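Local coordinates for major Capsid Protein VP1 (Chimpanzee polyomavirus Bob, PDB 6Y9I) that forms the pentameric capsomers of the polyomavirus outer shell and, as the major capsid protein, engages glycan receptors on host cells, at the interface of chains A and B. Sequence-based numbering; all coordinates share one arbitrary frame. Chains: chain A/B, Major Capsid Protein VP1.

The interface of chains A and B. Residues chain A 25, 99-100; chain B 145, 147, 183, 203, 205-206.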
ATOM      1  N   TYR A  25       7.893 -19.314  22.373  1.00 25.19           N
ATOM      2  CA  TYR A  25       8.706 -18.364  21.588  1.00 25.47           C
ATOM      3  C   TYR A  25       9.625 -19.182  20.713  1.00 26.65           C
ATOM      4  O   TYR A  25      10.114 -20.235  21.207  1.00 24.14           O
ATOM      5  CB  TYR A  25       9.546 -17.470  22.490  1.00 28.14           C
ATOM      6  CG  TYR A  25       8.865 -16.194  22.876  1.00 29.92           C
ATOM      7  CD1 TYR A  25       8.617 -15.220  21.925  1.00 33.20           C
ATOM      8  CD2 TYR A  25       8.485 -15.951  24.184  1.00 34.16           C
ATOM      9  CE1 TYR A  25       8.014 -14.025  22.267  1.00 31.42           C
ATOM     10  CE2 TYR A  25       7.868 -14.765  24.541  1.00 33.85           C
ATOM     11  CZ  TYR A  25       7.644 -13.795  23.578  1.00 35.05           C
ATOM     12  OH  TYR A  25       7.054 -12.608  23.902  1.00 34.35           O
ATOM     13  N   VAL A  99       8.073 -10.058  18.369  1.00 20.79           N
ATOM     14  CA  VAL A  99       8.336  -9.311  19.634  1.00 22.31           C
ATOM     15  C   VAL A  99       9.612  -8.488  19.510  1.00 21.07           C
ATOM     16  O   VAL A  99      10.609  -9.009  18.967  1.00 24.34           O
ATOM     17  CB  VAL A  99       8.400 -10.249  20.856  1.00 26.05           C
ATOM     18  CG1 VAL A  99       8.735  -9.476  22.110  1.00 27.36           C
ATOM     19  CG2 VAL A  99       7.067 -10.947  21.045  1.00 28.21           C
ATOM     20  N   GLY A 100       9.561  -7.247  19.987  1.00 22.00           N
ATOM     21  CA  GLY A 100      10.707  -6.324  20.028  1.00 21.13           C
ATOM     22  C   GLY A 100      10.780  -5.407  18.817  1.00 20.54           C
ATOM     23  O   GLY A 100      11.873  -4.907  18.525  1.00 22.27           O
TER
ATOM     24  N   GLN B 145       7.614  -6.847  27.497  1.00 20.11           N
ATOM     25  CA  GLN B 145       8.761  -7.747  27.260  1.00 20.65           C
ATOM     26  C   GLN B 145       9.950  -6.907  26.796  1.00 23.75           C
ATOM     27  O   GLN B 145       9.790  -6.066  25.874  1.00 24.03           O
ATOM     28  CB  GLN B 145       8.454  -8.821  26.230  1.00 22.45           C
ATOM     29  CG  GLN B 145       9.688  -9.620  25.803  1.00 22.68           C
ATOM     30  CD  GLN B 145      10.231 -10.512  26.895  1.00 22.89           C
ATOM     31  OE1 GLN B 145       9.495 -11.304  27.480  1.00 23.01           O
ATOM     32  NE2 GLN B 145      11.534 -10.412  27.139  1.00 23.78           N
ATOM     33  N   ILE B 147      13.861  -6.221  25.332  1.00 23.39           N
ATOM     34  CA  ILE B 147      14.820  -6.640  24.285  1.00 24.82           C
ATOM     35  C   ILE B 147      15.926  -5.576  24.175  1.00 23.35           C
ATOM     36  O   ILE B 147      15.769  -4.480  24.706  1.00 23.29           O
ATOM     37  CB  ILE B 147      14.091  -6.829  22.946  1.00 28.02           C
ATOM     38  CG1 ILE B 147      14.930  -7.673  21.980  1.00 31.22           C
ATOM     39  CG2 ILE B 147      13.759  -5.466  22.363  1.00 28.31           C
ATOM     40  CD1 ILE B 147      14.177  -8.227  20.821  1.00 30.04           C
ATOM     41  N   LEU B 183      15.112 -13.398  23.199  1.00 23.72           N
ATOM     42  CA  LEU B 183      13.991 -13.331  24.152  1.00 24.76           C
ATOM     43  C   LEU B 183      14.489 -13.845  25.500  1.00 25.74           C
ATOM     44  O   LEU B 183      14.656 -15.060  25.628  1.00 26.04           O
ATOM     45  CB  LEU B 183      12.832 -14.162  23.608  1.00 24.61           C
ATOM     46  CG  LEU B 183      11.448 -13.833  24.158  1.00 27.08           C
ATOM     47  CD1 LEU B 183      11.328 -14.254  25.611  1.00 26.83           C
ATOM     48  CD2 LEU B 183      11.120 -12.353  23.967  1.00 27.68           C
ATOM     49  N   SER B 203       8.449  -3.942  24.439  1.00 22.26           N
ATOM     50  CA  SER B 203       7.313  -4.252  23.539  1.00 22.99           C
ATOM     51  C   SER B 203       6.175  -4.773  24.397  1.00 22.85           C
ATOM     52  O   SER B 203       6.423  -5.380  25.449  1.00 23.75           O
ATOM     53  CB  SER B 203       7.693  -5.291  22.502  1.00 22.83           C
ATOM     54  OG  SER B 203       8.613  -4.757  21.585  1.00 25.40           O
ATOM     55  N   ASP B 205       3.966  -7.459  25.779  1.00 21.60           N
ATOM     56  CA  ASP B 205       4.234  -8.900  25.996  1.00 23.54           C
ATOM     57  C   ASP B 205       3.047  -9.709  25.471  1.00 22.70           C
ATOM     58  O   ASP B 205       1.974  -9.742  26.081  1.00 21.55           O
ATOM     59  CB  ASP B 205       4.522  -9.168  27.476  1.00 24.90           C
ATOM     60  CG  ASP B 205       4.903 -10.606  27.782  1.00 27.10           C
ATOM     61  OD1 ASP B 205       4.845 -11.429  26.840  1.00 26.32           O
ATOM     62  OD2 ASP B 205       5.229 -10.898  28.975  1.00 27.75           O
ATOM     63  N   PRO B 206       3.174 -10.396  24.318  1.00 21.01           N
ATOM     64  CA  PRO B 206       2.053 -11.170  23.783  1.00 21.18           C
ATOM     65  C   PRO B 206       1.774 -12.424  24.625  1.00 21.21           C
ATOM     66  O   PRO B 206       0.712 -12.963  24.473  1.00 19.75           O
ATOM     67  CB  PRO B 206       2.535 -11.545  22.381  1.00 21.96           C
ATOM     68  CG  PRO B 206       4.011 -11.661  22.551  1.00 22.39           C
ATOM     69  CD  PRO B 206       4.391 -10.547  23.504  1.00 21.12           C
TER
HETATM   70  O   HOH W   1       7.252 -12.310  26.373  1.00 36.16           O
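The side chain of A:Tyr25 leaves strand 19-26 with CG anti to its carbonyl carbon (chi1 -91°), and B:Leu183 has CG anti to its backbone N (chi1 -159°); the two side chains then meet at about a right angle, the leucine over the face of the ring. The branch carbon CG of B:Leu183 sits above the ring centre, 3.5 Å from the centroid, in a CH-pi contact. Its two methyls spread over the same face: CD1 lies 3.6 Å from CD2 of A:Tyr25, while CD2 reaches toward CE1 and CZ. A forked leucine suits a flat aromatic surface.

Tyrosine adds a polar tip. Its phenol OH lies 2.5 Å from a water that also touches the side-chain amide oxygen OE1 of B:Gln145 and, at 2.6 Å, the carboxylate OD1 of B:Asp205. Since OE1 can only accept, the water probably donates to it; the carboxylate may take the other water hydrogen, leaving the phenol as donor. The same OH rests against CG and CD of B:Pro206, whose compact apolar ring also serves a valine methyl.

Beta-branched A:Val99 points its methyls at different partners. CG2, in the plane of the tyrosine ring at its edge, packs snugly on CG of B:Pro206 at 3.5 Å. CG1 meets CG of B:Gln145 at 3.8 Å, glutamine pairing this aliphatic stem with its water-binding amide. A:Gly100, with no side chain and a positive phi of 94°, lets small, polar B:Ser203 come close: the hydroxyl OG lies 3.1 Å from the glycine backbone N, at best a strongly bent, weak hydrogen bond. B:Ile147 sets branched apolar bulk against the glycine CA. Together these contacts join neighbouring VP1 subunits within the pentamer.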